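Long-range contacts in adenylation domain (PDB 5N9X), which belongs to the ANL superfamily of AMP-binding proteins and is modelled here with adenosine-5'-triphosphate and threonine bound: residues A[37-42]-A[77-82]; A[199-204]-A[250-255]; A[203-208]-A[228-233]; A[244-249]-A[273-278]. All blocks are in the same frame, centred on the assembly; numbering follows the deposited sequence.

Overall arrangement
Contacts 1, 2 and 3 are buried and all reach the four-stranded mixed sheet, whereas contact 4 is partly buried and lies farthest from the centre of the chain. Contact 1 lays the start of helix 79-90 against strand 35-39 chiefly by apolar packing. Contact 3 pairs strands 202-205 and 227-230 by regular backbone bonds; strand 227-230 also bonds to strand 35-39, which joins it to contact 1. Contact 2 shares Trp203 and Leu204 with contact 3 but turns to the other neighbour, strand 253-256, with more polar chemistry and a bridging water. Contact 4 sits beside contact 2, where an aliphatic centre is bordered by charged groups.

Contact 1: residues A[37-42]-A[77-82]; sequences LHIDDE and PGANAI
A beta-hairpin at the margin of the four-stranded mixed sheet meets the first turn of helix 79-90. Strand 35-39 turns back on itself through a type II' turn from Ile39 to Glu42, closed by paired backbone bonds between those two residues, while Gly78 is the N-cap of the helix. Leu37 and Ile39, two residues apart, both direct their CB atoms toward the helix and share Ala79, which Leu37 meets at CA. The methyls of Leu37 divide over the helical turn: CD1 sits between Ala79 CA and Ile82 CB, 3.9 Å from each, and CD2 lies 3.9 Å from Ile82 CG2. The side chains of Leu37 and Ile82 run antiparallel and overlap along their flanks. In Leu37, CG sits beside the backbone N (chi1 -53°) and chi2 is extended (179°). Ile39 arrives tip first, its CD1 4.1 Å from Ala79 N and 4.3 Å from Ala79 CB, with chi2 bent to 96°. No hydrogen bond crosses the interface; the grip is almost wholly apolar and continues onto Leu49 and Trp52 of helix 46-62, which touch Leu37 and Ala79 respectively. At the margin, the extended chain of Glu42 brings OE1 to 4.4 Å from Ala79 CB, while OE2 of the same carboxylate is held in a salt bridge by Arg143.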
loop_
_atom_site.group_PDB
_atom_site.type_symbol
_atom_site.label_atom_id
_atom_site.label_comp_id
_atom_site.label_asym_id
_atom_site.label_seq_id
_atom_site.Cartn_x
_atom_site.Cartn_y
_atom_site.Cartn_z
ATOM N N LEU A 37 21.785 0.760 1.349
ATOM C CA LEU A 37 21.089 1.641 0.423
ATOM C C LEU A 37 21.883 1.813 -0.851
ATOM O O LEU A 37 23.108 1.973 -0.811
ATOM C CB LEU A 37 20.819 3.016 1.051
ATOM C CG LEU A 37 20.114 3.092 2.412
ATOM C CD1 LEU A 37 19.977 4.537 2.833
ATOM C CD2 LEU A 37 18.746 2.406 2.401
ATOM N N HIS A 38 21.166 1.780 -1.973
ATOM C CA HIS A 38 21.740 2.008 -3.295
ATOM C C HIS A 38 20.933 3.084 -4.016
ATOM O O HIS A 38 19.809 2.835 -4.449
ATOM C CB HIS A 38 21.742 0.714 -4.109
ATOM C CG HIS A 38 22.661 0.735 -5.293
ATOM N ND1 HIS A 38 22.901 -0.388 -6.058
ATOM C CD2 HIS A 38 23.413 1.723 -5.824
ATOM C CE1 HIS A 38 23.749 -0.082 -7.024
ATOM N NE2 HIS A 38 24.077 1.188 -6.907
ATOM N N ILE A 39 21.505 4.276 -4.134
ATOM C CA ILE A 39 20.808 5.396 -4.757
ATOM C C ILE A 39 21.623 5.876 -5.955
ATOM O O ILE A 39 22.641 6.568 -5.812
ATOM C CB ILE A 39 20.562 6.549 -3.748
ATOM C CG1 ILE A 39 19.944 6.001 -2.456
ATOM C CG2 ILE A 39 19.698 7.652 -4.359
ATOM C CD1 ILE A 39 20.950 5.722 -1.364
ATOM N N ASP A 40 21.156 5.480 -7.136
ATOM C CA ASP A 40 21.922 5.565 -8.381
ATOM C C ASP A 40 23.268 4.849 -8.190
ATOM O O ASP A 40 23.284 3.634 -8.002
ATOM C CB ASP A 40 22.100 7.026 -8.816
ATOM C CG ASP A 40 20.794 7.657 -9.291
ATOM O OD1 ASP A 40 19.955 6.939 -9.884
ATOM O OD2 ASP A 40 20.592 8.866 -9.036
ATOM N N ASP A 41 24.381 5.587 -8.219
ATOM C CA ASP A 41 25.714 5.000 -8.002
ATOM C C ASP A 41 26.148 5.067 -6.545
ATOM O O ASP A 41 27.220 4.587 -6.181
ATOM C CB ASP A 41 26.785 5.702 -8.847
ATOM C CG ASP A 41 26.519 5.623 -10.340
ATOM O OD1 ASP A 41 25.433 5.136 -10.746
ATOM O OD2 ASP A 41 27.418 6.062 -11.103
ATOM N N GLU A 42 25.339 5.701 -5.713
ATOM C CA GLU A 42 25.700 5.847 -4.317
ATOM C C GLU A 42 25.335 4.589 -3.536
ATOM O O GLU A 42 24.230 4.046 -3.681
ATOM C CB GLU A 42 25.033 7.083 -3.712
ATOM C CG GLU A 42 25.177 7.171 -2.206
ATOM C CD GLU A 42 24.586 8.448 -1.628
ATOM O OE1 GLU A 42 23.455 8.834 -2.016
ATOM O OE2 GLU A 42 25.279 9.083 -0.796
ATOM N N PRO A 77 12.509 10.625 -1.313
ATOM C CA PRO A 77 13.151 9.338 -1.021
ATOM C C PRO A 77 14.642 9.378 -1.309
ATOM O O PRO A 77 15.070 9.919 -2.327
ATOM C CB PRO A 77 12.425 8.355 -1.958
ATOM C CG PRO A 77 11.902 9.191 -3.063
ATOM C CD PRO A 77 11.505 10.492 -2.386
ATOM N N GLY A 78 15.427 8.820 -0.399
ATOM C CA GLY A 78 16.872 8.833 -0.522
ATOM C C GLY A 78 17.537 8.501 0.805
ATOM O O GLY A 78 16.861 8.216 1.805
ATOM N N ALA A 79 18.869 8.538 0.799
ATOM C CA ALA A 79 19.685 8.303 1.981
ATOM C C ALA A 79 19.178 9.045 3.225
ATOM O O ALA A 79 18.965 8.427 4.263
ATOM C CB ALA A 79 21.120 8.686 1.685
ATOM N N ASN A 80 18.985 10.359 3.125
ATOM C CA ASN A 80 18.604 11.154 4.289
ATOM C C ASN A 80 17.251 10.765 4.853
ATOM O O ASN A 80 17.075 10.705 6.057
ATOM C CB ASN A 80 18.585 12.661 3.961
ATOM C CG ASN A 80 19.915 13.179 3.409
ATOM O OD1 ASN A 80 21.004 12.771 3.844
ATOM N ND2 ASN A 80 19.823 14.106 2.467
ATOM N N ALA A 81 16.283 10.519 3.985
ATOM C CA ALA A 81 14.946 10.158 4.435
ATOM C C ALA A 81 14.961 8.842 5.219
ATOM O O ALA A 81 14.290 8.716 6.250
ATOM C CB ALA A 81 13.992 10.062 3.250
ATOM N N ILE A 82 15.733 7.875 4.730
ATOM C CA ILE A 82 15.819 6.570 5.349
ATOM C C ILE A 82 16.551 6.650 6.689
ATOM O O ILE A 82 16.110 6.052 7.700
ATOM C CB ILE A 82 16.556 5.544 4.426
ATOM C CG1 ILE A 82 15.775 5.312 3.130
ATOM C CG2 ILE A 82 16.790 4.255 5.169
ATOM C CD1 ILE A 82 14.370 4.700 3.338
#

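Contact 2: residues A[199-204]-A[250-255]; sequences ADDRWL and GITVLN
Strands 202-204 and 253-255 run nearly parallel, their axes 14° apart and 5.5 Å distant at closest, yet the backbones share a single bridge, Trp203 with Val253. Arg202 O is gripped twice there: Thr252 N, 3.0 Å away, lies in the carbonyl plane on a lone pair, while Val253 N approaches from above that plane. Beyond the bridge a water takes over, donating to Leu204 O and Val253 O and accepting from Asn255 ND2. Strand 202-205, outermost in the four-stranded sheet, is thereby joined to strand 253-256 of the large mixed sheet. Thr252 holds its hydroxyl in the crowded position between backbone N and carbonyl carbon (chi1 63°), where OG1 accepts from Arg202 N at 2.9 Å and donates to the anti lone pair of Asp201 OD1 at 2.6 Å. Val253 CG1, anti to its backbone N, sits squarely over the six-membered ring of Trp203 in a CH-pi contact, 3.5 Å from the centroid. Leu204, next in the strand, sets CD1 3.5 Å from Ile251 CD1, and its CD2 lies alongside Leu254 CD1. Asp201 OD1 also forms a salt bridge with Arg279, a charge likely to keep the buried carboxylate ionised; the threonine hydroxyl, donor and acceptor at once, links Arg202 N to that carboxylate ahead of the bridge, and the water spans the wider gap after it.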
loop_
_atom_site.group_PDB
_atom_site.type_symbol
_atom_site.label_atom_id
_atom_site.label_comp_id
_atom_site.label_asym_id
_atom_site.label_seq_id
_atom_site.Cartn_x
_atom_site.Cartn_y
_atom_site.Cartn_z
ATOM N N ALA A 199 20.084 -12.205 2.404
ATOM C CA ALA A 199 20.954 -11.046 2.292
ATOM C C ALA A 199 21.335 -10.688 0.839
ATOM O O ALA A 199 21.700 -9.551 0.564
ATOM C CB ALA A 199 22.202 -11.277 3.109
ATOM N N ASP A 200 21.248 -11.642 -0.085
ATOM C CA ASP A 200 21.659 -11.379 -1.460
ATOM C C ASP A 200 20.613 -10.614 -2.286
ATOM O O ASP A 200 20.912 -10.115 -3.380
ATOM C CB ASP A 200 21.998 -12.699 -2.152
ATOM C CG ASP A 200 23.221 -13.362 -1.554
ATOM O OD1 ASP A 200 24.205 -12.660 -1.265
ATOM O OD2 ASP A 200 23.191 -14.587 -1.358
ATOM N N ASP A 201 19.390 -10.517 -1.768
ATOM C CA ASP A 201 18.315 -9.870 -2.514
ATOM C C ASP A 201 18.525 -8.354 -2.730
ATOM O O ASP A 201 19.287 -7.694 -2.019
ATOM C CB ASP A 201 16.956 -10.137 -1.817
ATOM C CG ASP A 201 16.425 -11.544 -2.096
ATOM O OD1 ASP A 201 16.347 -11.910 -3.284
ATOM O OD2 ASP A 201 16.106 -12.286 -1.138
ATOM N N ARG A 202 17.873 -7.838 -3.768
ATOM C CA ARG A 202 17.749 -6.413 -3.974
ATOM C C ARG A 202 16.268 -6.062 -4.008
ATOM O O ARG A 202 15.526 -6.570 -4.860
ATOM C CB ARG A 202 18.416 -5.966 -5.267
ATOM C CG ARG A 202 19.904 -5.690 -5.175
ATOM C CD ARG A 202 20.669 -6.773 -5.896
ATOM N NE ARG A 202 22.063 -6.410 -6.092
ATOM C CZ ARG A 202 22.888 -7.053 -6.913
ATOM N NH1 ARG A 202 22.454 -8.094 -7.616
ATOM N NH2 ARG A 202 24.149 -6.653 -7.036
ATOM N N TRP A 203 15.848 -5.198 -3.086
ATOM C CA TRP A 203 14.465 -4.758 -3.013
ATOM C C TRP A 203 14.370 -3.375 -3.659
ATOM O O TRP A 203 15.275 -2.552 -3.518
ATOM C CB TRP A 203 13.988 -4.711 -1.565
ATOM C CG TRP A 203 13.784 -6.061 -0.918
ATOM C CD1 TRP A 203 14.741 -7.003 -0.659
ATOM C CD2 TRP A 203 12.560 -6.588 -0.407
ATOM N NE1 TRP A 203 14.184 -8.081 -0.040
ATOM C CE2 TRP A 203 12.845 -7.864 0.123
ATOM C CE3 TRP A 203 11.250 -6.108 -0.352
ATOM C CZ2 TRP A 203 11.860 -8.675 0.702
ATOM C CZ3 TRP A 203 10.285 -6.894 0.226
ATOM C CH2 TRP A 203 10.591 -8.174 0.747
ATOM N N LEU A 204 13.287 -3.120 -4.380
ATOM C CA LEU A 204 13.109 -1.813 -4.984
ATOM C C LEU A 204 12.225 -0.985 -4.074
ATOM O O LEU A 204 11.164 -1.448 -3.696
ATOM C CB LEU A 204 12.494 -1.948 -6.386
ATOM C CG LEU A 204 12.317 -0.665 -7.203
ATOM C CD1 LEU A 204 13.681 -0.038 -7.459
ATOM C CD2 LEU A 204 11.595 -0.945 -8.513
ATOM N N GLY A 250 19.459 -4.903 -10.904
ATOM C CA GLY A 250 19.425 -6.323 -10.548
ATOM C C GLY A 250 18.402 -6.734 -9.501
ATOM O O GLY A 250 18.636 -7.643 -8.709
ATOM N N ILE A 251 17.262 -6.054 -9.497
ATOM C CA ILE A 251 16.225 -6.295 -8.508
ATOM C C ILE A 251 15.712 -7.738 -8.493
ATOM O O ILE A 251 15.410 -8.320 -9.534
ATOM C CB ILE A 251 15.075 -5.298 -8.738
ATOM C CG1 ILE A 251 15.538 -3.917 -8.267
ATOM C CG2 ILE A 251 13.811 -5.714 -8.003
ATOM C CD1 ILE A 251 15.044 -2.834 -9.107
ATOM N N THR A 252 15.646 -8.319 -7.300
ATOM C CA THR A 252 15.156 -9.683 -7.125
ATOM C C THR A 252 13.737 -9.714 -6.509
ATOM O O THR A 252 13.010 -10.699 -6.652
ATOM C CB THR A 252 16.126 -10.512 -6.240
ATOM O OG1 THR A 252 16.186 -9.944 -4.932
ATOM C CG2 THR A 252 17.536 -10.517 -6.834
ATOM N N VAL A 253 13.357 -8.647 -5.809
ATOM C CA VAL A 253 12.048 -8.589 -5.164
ATOM C C VAL A 253 11.316 -7.312 -5.562
ATOM O O VAL A 253 11.610 -6.228 -5.054
ATOM C CB VAL A 253 12.150 -8.664 -3.618
ATOM C CG1 VAL A 253 10.756 -8.597 -2.992
ATOM C CG2 VAL A 253 12.877 -9.950 -3.188
ATOM N N LEU A 254 10.375 -7.437 -6.488
ATOM C CA LEU A 254 9.647 -6.270 -6.963
ATOM C C LEU A 254 8.214 -6.267 -6.397
ATOM O O LEU A 254 7.491 -7.271 -6.488
ATOM C CB LEU A 254 9.659 -6.224 -8.504
ATOM C CG LEU A 254 8.731 -5.175 -9.142
ATOM C CD1 LEU A 254 9.182 -3.783 -8.815
ATOM C CD2 LEU A 254 8.712 -5.340 -10.636
ATOM N N ASN A 255 7.836 -5.140 -5.787
ATOM C CA ASN A 255 6.468 -4.885 -5.291
ATOM C C ASN A 255 5.704 -3.888 -6.155
ATOM O O ASN A 255 6.176 -2.799 -6.431
ATOM C CB ASN A 255 6.503 -4.371 -3.846
ATOM C CG ASN A 255 6.929 -5.432 -2.861
ATOM O OD1 ASN A 255 6.105 -6.225 -2.404
ATOM N ND2 ASN A 255 8.214 -5.451 -2.522
HETATM O O HOH W 1 10.140 -4.237 -3.612
#

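Contact 3: residues A[203-208]-A[228-233]; sequences WLLFHS and LVVLPY
Strands 202-205 and 227-230 are the two strands of a beta-alpha-beta crossover whose helix is 213-222, and they lie side by side in parallel, their short axes crossing at -31°. At Trp203 the carbonyl O receives Val229 N at 2.8 Å, almost exactly along the C=O axis. Trp203 CB and the CD1 methyl of Leu228 belong to the same sheet face, where both residues touch Ala221 of the helix. Leu204 emerges on the other face together with Val229; the CD1 branch crosses its neighbour obliquely, 3.6 Å from Val229 O and 4.1 Å from Val229 CG1. Leu205 N then donates to Val229 O, again 2.8 Å away and nearly straight (171°), so Val229 supplies both the donor and the acceptor of the strand pairing. The side chain of Leu205 returns to the face of Leu228, with CB 3.8 Å from Leu228 CD1, against Glu217 and Ile218 of the crossover helix. Here the strand ends: Leu205 is the centre of an inverse gamma turn, with a weak bond from Phe206 N to Leu204 O, and its own O lies 3.5 Å from Leu231 CB. Phe206 heads away at its CB, yet the ring runs alongside Leu231, both with CG anti to the backbone N, and Phe206 CD2 meets Leu231 CD2 at 3.8 Å. His207 makes no contact with 228-233; its ND1 is hydrogen-bonded to Glu217 OE2, and Phe206 CD1 stands 3.7 Å above the plane of its ring, over the centre.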
loop_
_atom_site.group_PDB
_atom_site.type_symbol
_atom_site.label_atom_id
_atom_site.label_comp_id
_atom_site.label_asym_id
_atom_site.label_seq_id
_atom_site.Cartn_x
_atom_site.Cartn_y
_atom_site.Cartn_z
ATOM N N TRP A 203 15.848 -5.198 -3.086
ATOM C CA TRP A 203 14.465 -4.758 -3.013
ATOM C C TRP A 203 14.370 -3.375 -3.659
ATOM O O TRP A 203 15.275 -2.552 -3.518
ATOM C CB TRP A 203 13.988 -4.711 -1.565
ATOM C CG TRP A 203 13.784 -6.061 -0.918
ATOM C CD1 TRP A 203 14.741 -7.003 -0.659
ATOM C CD2 TRP A 203 12.560 -6.588 -0.407
ATOM N NE1 TRP A 203 14.184 -8.081 -0.040
ATOM C CE2 TRP A 203 12.845 -7.864 0.123
ATOM C CE3 TRP A 203 11.250 -6.108 -0.352
ATOM C CZ2 TRP A 203 11.860 -8.675 0.702
ATOM C CZ3 TRP A 203 10.285 -6.894 0.226
ATOM C CH2 TRP A 203 10.591 -8.174 0.747
ATOM N N LEU A 204 13.287 -3.120 -4.380
ATOM C CA LEU A 204 13.109 -1.813 -4.984
ATOM C C LEU A 204 12.225 -0.985 -4.074
ATOM O O LEU A 204 11.164 -1.448 -3.696
ATOM C CB LEU A 204 12.494 -1.948 -6.386
ATOM C CG LEU A 204 12.317 -0.665 -7.203
ATOM C CD1 LEU A 204 13.681 -0.038 -7.459
ATOM C CD2 LEU A 204 11.595 -0.945 -8.513
ATOM N N LEU A 205 12.647 0.214 -3.684
ATOM C CA LEU A 205 11.721 1.117 -2.996
ATOM C C LEU A 205 10.920 1.895 -4.063
ATOM O O LEU A 205 11.281 3.001 -4.480
ATOM C CB LEU A 205 12.450 2.054 -2.024
ATOM C CG LEU A 205 11.538 3.057 -1.293
ATOM C CD1 LEU A 205 10.776 2.345 -0.221
ATOM C CD2 LEU A 205 12.344 4.186 -0.651
ATOM N N PHE A 206 9.842 1.272 -4.525
ATOM C CA PHE A 206 9.003 1.866 -5.542
ATOM C C PHE A 206 7.945 2.826 -4.956
ATOM O O PHE A 206 7.507 3.756 -5.630
ATOM C CB PHE A 206 8.344 0.746 -6.370
ATOM C CG PHE A 206 7.527 1.240 -7.535
ATOM C CD1 PHE A 206 6.197 1.611 -7.362
ATOM C CD2 PHE A 206 8.092 1.371 -8.794
ATOM C CE1 PHE A 206 5.444 2.075 -8.428
ATOM C CE2 PHE A 206 7.340 1.838 -9.868
ATOM C CZ PHE A 206 6.019 2.187 -9.681
ATOM N N HIS A 207 7.559 2.619 -3.701
ATOM C CA HIS A 207 6.377 3.300 -3.168
ATOM C C HIS A 207 6.651 4.446 -2.176
ATOM O O HIS A 207 7.690 4.493 -1.525
ATOM C CB HIS A 207 5.439 2.271 -2.507
ATOM C CG HIS A 207 4.856 1.284 -3.467
ATOM N ND1 HIS A 207 5.444 0.065 -3.746
ATOM C CD2 HIS A 207 3.746 1.345 -4.233
ATOM C CE1 HIS A 207 4.703 -0.587 -4.623
ATOM N NE2 HIS A 207 3.663 0.164 -4.931
ATOM N N SER A 208 5.692 5.365 -2.082
ATOM C CA SER A 208 5.816 6.534 -1.215
ATOM C C SER A 208 6.041 6.137 0.225
ATOM O O SER A 208 5.489 5.141 0.690
ATOM C CB SER A 208 4.570 7.405 -1.305
ATOM O OG SER A 208 4.528 8.297 -0.217
ATOM N N LEU A 228 18.597 -2.201 -0.464
ATOM C CA LEU A 228 17.419 -1.405 -0.806
ATOM C C LEU A 228 17.756 -0.403 -1.924
ATOM O O LEU A 228 18.474 0.582 -1.716
ATOM C CB LEU A 228 16.874 -0.670 0.431
ATOM C CG LEU A 228 15.607 0.180 0.223
ATOM C CD1 LEU A 228 14.421 -0.671 -0.217
ATOM C CD2 LEU A 228 15.223 0.974 1.479
ATOM N N VAL A 229 17.238 -0.656 -3.113
ATOM C CA VAL A 229 17.454 0.239 -4.237
ATOM C C VAL A 229 16.418 1.381 -4.243
ATOM O O VAL A 229 15.227 1.139 -4.422
ATOM C CB VAL A 229 17.403 -0.544 -5.546
ATOM C CG1 VAL A 229 17.695 0.361 -6.724
ATOM C CG2 VAL A 229 18.395 -1.695 -5.483
ATOM N N VAL A 230 16.862 2.617 -4.034
ATOM C CA VAL A 230 15.917 3.730 -3.915
ATOM C C VAL A 230 15.594 4.282 -5.288
ATOM O O VAL A 230 16.503 4.661 -6.015
ATOM C CB VAL A 230 16.462 4.873 -3.032
ATOM C CG1 VAL A 230 15.512 6.087 -3.058
ATOM C CG2 VAL A 230 16.678 4.390 -1.614
ATOM N N LEU A 231 14.320 4.295 -5.667
ATOM C CA LEU A 231 13.951 4.920 -6.931
ATOM C C LEU A 231 13.940 6.432 -6.688
ATOM O O LEU A 231 13.028 6.954 -6.046
ATOM C CB LEU A 231 12.603 4.385 -7.440
ATOM C CG LEU A 231 12.372 4.370 -8.953
ATOM C CD1 LEU A 231 13.621 3.841 -9.644
ATOM C CD2 LEU A 231 11.142 3.529 -9.341
ATOM N N PRO A 232 14.986 7.140 -7.155
ATOM C CA PRO A 232 15.060 8.566 -6.798
ATOM C C PRO A 232 13.891 9.336 -7.408
ATOM O O PRO A 232 13.324 8.893 -8.399
ATOM C CB PRO A 232 16.403 9.010 -7.385
ATOM C CG PRO A 232 16.633 8.061 -8.529
ATOM C CD PRO A 232 16.023 6.750 -8.125
ATOM N N TYR A 233 13.517 10.461 -6.823
ATOM C CA TYR A 233 12.241 11.080 -7.168
ATOM C C TYR A 233 12.300 11.954 -8.449
ATOM O O TYR A 233 12.928 13.019 -8.482
ATOM C CB TYR A 233 11.740 11.865 -5.954
ATOM C CG TYR A 233 10.466 12.633 -6.172
ATOM C CD1 TYR A 233 9.239 11.980 -6.253
ATOM C CD2 TYR A 233 10.480 14.020 -6.242
ATOM C CE1 TYR A 233 8.064 12.694 -6.443
ATOM C CE2 TYR A 233 9.322 14.741 -6.426
ATOM C CZ TYR A 233 8.115 14.080 -6.527
ATOM O OH TYR A 233 6.962 14.815 -6.710
#

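Contact 4: residues A[244-249]-A[273-278]; sequences RVVRDR and IDLPEL
The C-terminal turns of helix 239-248 rest against the loop that leads from helix 258-271 into strand 280-284, at the edge of the alpha/beta core. The loop's last residues form a type I turn from Leu275 to Leu278, and no direct hydrogen bond joins it to the helix. Leu275 provides the apolar centre: its CD2 methyl lies against Arg247, 3.6 Å from CA and 3.5 Å from CB, and is 3.7 Å from Val246 CG1, Val246 crossing it at about a right angle. Trp296 of helix 290-300 also touches this leucine. Arg247 starts with CG anti to the backbone N (chi1 166°), which lays its CG 3.6 Å from Asp274 O, and then bends at chi2 (-120°) and again at chi3. The double bend carries the chain across Ile273, whose CG2 is 4.0 Å from Arg247 NE, and lets NH1 reach back to its sequence neighbour Asp248, forming a salt bridge to OD1 at 3.2 Å. That pairing probably restrains the guanidinium beside Ile273. Ile273 CD1 reaches the aliphatic CG of Arg244, whose charged end is paired with Glu271. Near the helix end, a water bridges the segments, donating to Arg247 O at 2.9 Å and to Glu277 OE2 at 2.8 Å. Aliphatic packing bordered by ion pairs and a carbonyl bridged by water to Glu277 here joins one helix end to the helix-to-strand return of the beta-alpha-beta unit 253-256, 258-271, 280-284.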
loop_
_atom_site.group_PDB
_atom_site.type_symbol
_atom_site.label_atom_id
_atom_site.label_comp_id
_atom_site.label_asym_id
_atom_site.label_seq_id
_atom_site.Cartn_x
_atom_site.Cartn_y
_atom_site.Cartn_z
ATOM N N ARG A 244 13.922 -0.352 -16.966
ATOM C CA ARG A 244 15.338 -0.455 -17.277
ATOM C C ARG A 244 16.185 -0.477 -16.007
ATOM O O ARG A 244 17.128 -1.259 -15.890
ATOM C CB ARG A 244 15.744 0.669 -18.234
ATOM C CG ARG A 244 15.675 0.215 -19.689
ATOM C CD ARG A 244 14.930 1.170 -20.634
ATOM N NE ARG A 244 15.722 2.308 -21.081
ATOM C CZ ARG A 244 15.459 3.035 -22.166
ATOM N NH1 ARG A 244 14.431 2.744 -22.953
ATOM N NH2 ARG A 244 16.240 4.056 -22.476
ATOM N N VAL A 245 15.810 0.336 -15.033
ATOM C CA VAL A 245 16.454 0.301 -13.727
ATOM C C VAL A 245 16.278 -1.062 -13.052
ATOM O O VAL A 245 17.211 -1.605 -12.443
ATOM C CB VAL A 245 15.895 1.403 -12.813
ATOM C CG1 VAL A 245 16.342 1.187 -11.367
ATOM C CG2 VAL A 245 16.311 2.769 -13.332
ATOM N N VAL A 246 15.083 -1.627 -13.181
ATOM C CA VAL A 246 14.796 -2.912 -12.549
ATOM C C VAL A 246 15.742 -4.020 -13.048
ATOM O O VAL A 246 16.243 -4.830 -12.258
ATOM C CB VAL A 246 13.336 -3.328 -12.780
ATOM C CG1 VAL A 246 13.135 -4.825 -12.559
ATOM C CG2 VAL A 246 12.413 -2.489 -11.899
ATOM N N ARG A 247 16.003 -4.046 -14.353
ATOM C CA ARG A 247 16.991 -4.965 -14.900
ATOM C C ARG A 247 18.380 -4.554 -14.440
ATOM O O ARG A 247 19.076 -5.332 -13.779
ATOM C CB ARG A 247 16.915 -5.010 -16.430
ATOM C CG ARG A 247 18.113 -5.665 -17.104
ATOM C CD ARG A 247 18.794 -4.681 -18.031
ATOM N NE ARG A 247 18.102 -4.570 -19.310
ATOM C CZ ARG A 247 18.014 -3.446 -20.014
ATOM N NH1 ARG A 247 18.572 -2.330 -19.558
ATOM N NH2 ARG A 247 17.353 -3.429 -21.162
ATOM N N ASP A 248 18.762 -3.320 -14.755
ATOM C CA ASP A 248 20.121 -2.849 -14.475
ATOM C C ASP A 248 20.562 -2.837 -12.997
ATOM O O ASP A 248 21.726 -3.097 -12.717
ATOM C CB ASP A 248 20.336 -1.443 -15.080
ATOM C CG ASP A 248 20.220 -1.428 -16.609
ATOM O OD1 ASP A 248 20.717 -2.396 -17.225
ATOM O OD2 ASP A 248 19.705 -0.452 -17.211
ATOM N N ARG A 249 19.670 -2.533 -12.057
ATOM C CA ARG A 249 20.058 -2.550 -10.650
ATOM C C ARG A 249 19.862 -3.950 -10.056
ATOM O O ARG A 249 20.073 -4.158 -8.862
ATOM C CB ARG A 249 19.271 -1.505 -9.855
ATOM C CG ARG A 249 19.647 -0.070 -10.178
ATOM C CD ARG A 249 21.138 0.190 -9.982
ATOM N NE ARG A 249 21.536 1.481 -10.555
ATOM C CZ ARG A 249 22.780 1.977 -10.544
ATOM N NH1 ARG A 249 23.774 1.304 -9.978
ATOM N NH2 ARG A 249 23.033 3.160 -11.102
ATOM N N ILE A 273 12.578 -6.318 -22.695
ATOM C CA ILE A 273 13.533 -6.401 -21.616
ATOM C C ILE A 273 13.513 -7.787 -20.954
ATOM O O ILE A 273 12.454 -8.419 -20.814
ATOM C CB ILE A 273 13.274 -5.302 -20.593
ATOM C CG1 ILE A 273 13.408 -3.933 -21.268
ATOM C CG2 ILE A 273 14.233 -5.434 -19.428
ATOM C CD1 ILE A 273 12.920 -2.757 -20.397
ATOM N N ASP A 274 14.683 -8.285 -20.580
ATOM C CA ASP A 274 14.715 -9.528 -19.827
ATOM C C ASP A 274 15.036 -9.208 -18.371
ATOM O O ASP A 274 15.773 -8.263 -18.082
ATOM C CB ASP A 274 15.729 -10.511 -20.429
ATOM C CG ASP A 274 15.533 -11.937 -19.913
ATOM O OD1 ASP A 274 14.363 -12.404 -19.834
ATOM O OD2 ASP A 274 16.552 -12.592 -19.587
ATOM N N LEU A 275 14.460 -9.969 -17.451
ATOM C CA LEU A 275 14.744 -9.746 -16.038
ATOM C C LEU A 275 15.161 -11.023 -15.311
ATOM O O LEU A 275 14.481 -11.472 -14.396
ATOM C CB LEU A 275 13.531 -9.113 -15.353
ATOM C CG LEU A 275 13.033 -7.814 -16.002
ATOM C CD1 LEU A 275 11.581 -7.486 -15.641
ATOM C CD2 LEU A 275 13.951 -6.673 -15.678
ATOM N N PRO A 276 16.302 -11.609 -15.703
ATOM C CA PRO A 276 16.655 -12.938 -15.174
ATOM C C PRO A 276 16.888 -12.977 -13.653
ATOM O O PRO A 276 16.803 -14.045 -13.040
ATOM C CB PRO A 276 17.950 -13.266 -15.917
ATOM C CG PRO A 276 18.554 -11.925 -16.207
ATOM C CD PRO A 276 17.373 -11.056 -16.554
ATOM N N GLU A 277 17.177 -11.826 -13.057
ATOM C CA GLU A 277 17.416 -11.753 -11.619
ATOM C C GLU A 277 16.141 -11.675 -10.763
ATOM O O GLU A 277 16.197 -11.935 -9.548
ATOM C CB GLU A 277 18.326 -10.559 -11.311
ATOM C CG GLU A 277 19.638 -10.584 -12.089
ATOM C CD GLU A 277 20.722 -9.764 -11.432
ATOM O OE1 GLU A 277 21.193 -10.166 -10.348
ATOM O OE2 GLU A 277 21.122 -8.736 -12.009
ATOM N N LEU A 278 15.008 -11.312 -11.369
ATOM C CA LEU A 278 13.746 -11.234 -10.613
ATOM C C LEU A 278 13.339 -12.578 -9.992
ATOM O O LEU A 278 13.157 -13.573 -10.702
ATOM C CB LEU A 278 12.596 -10.728 -11.494
ATOM C CG LEU A 278 11.981 -9.378 -11.092
ATOM C CD1 LEU A 278 10.751 -9.036 -11.919
ATOM C CD2 LEU A 278 11.647 -9.387 -9.625
HETATM O O HOH W 2 19.612 -8.108 -14.246
#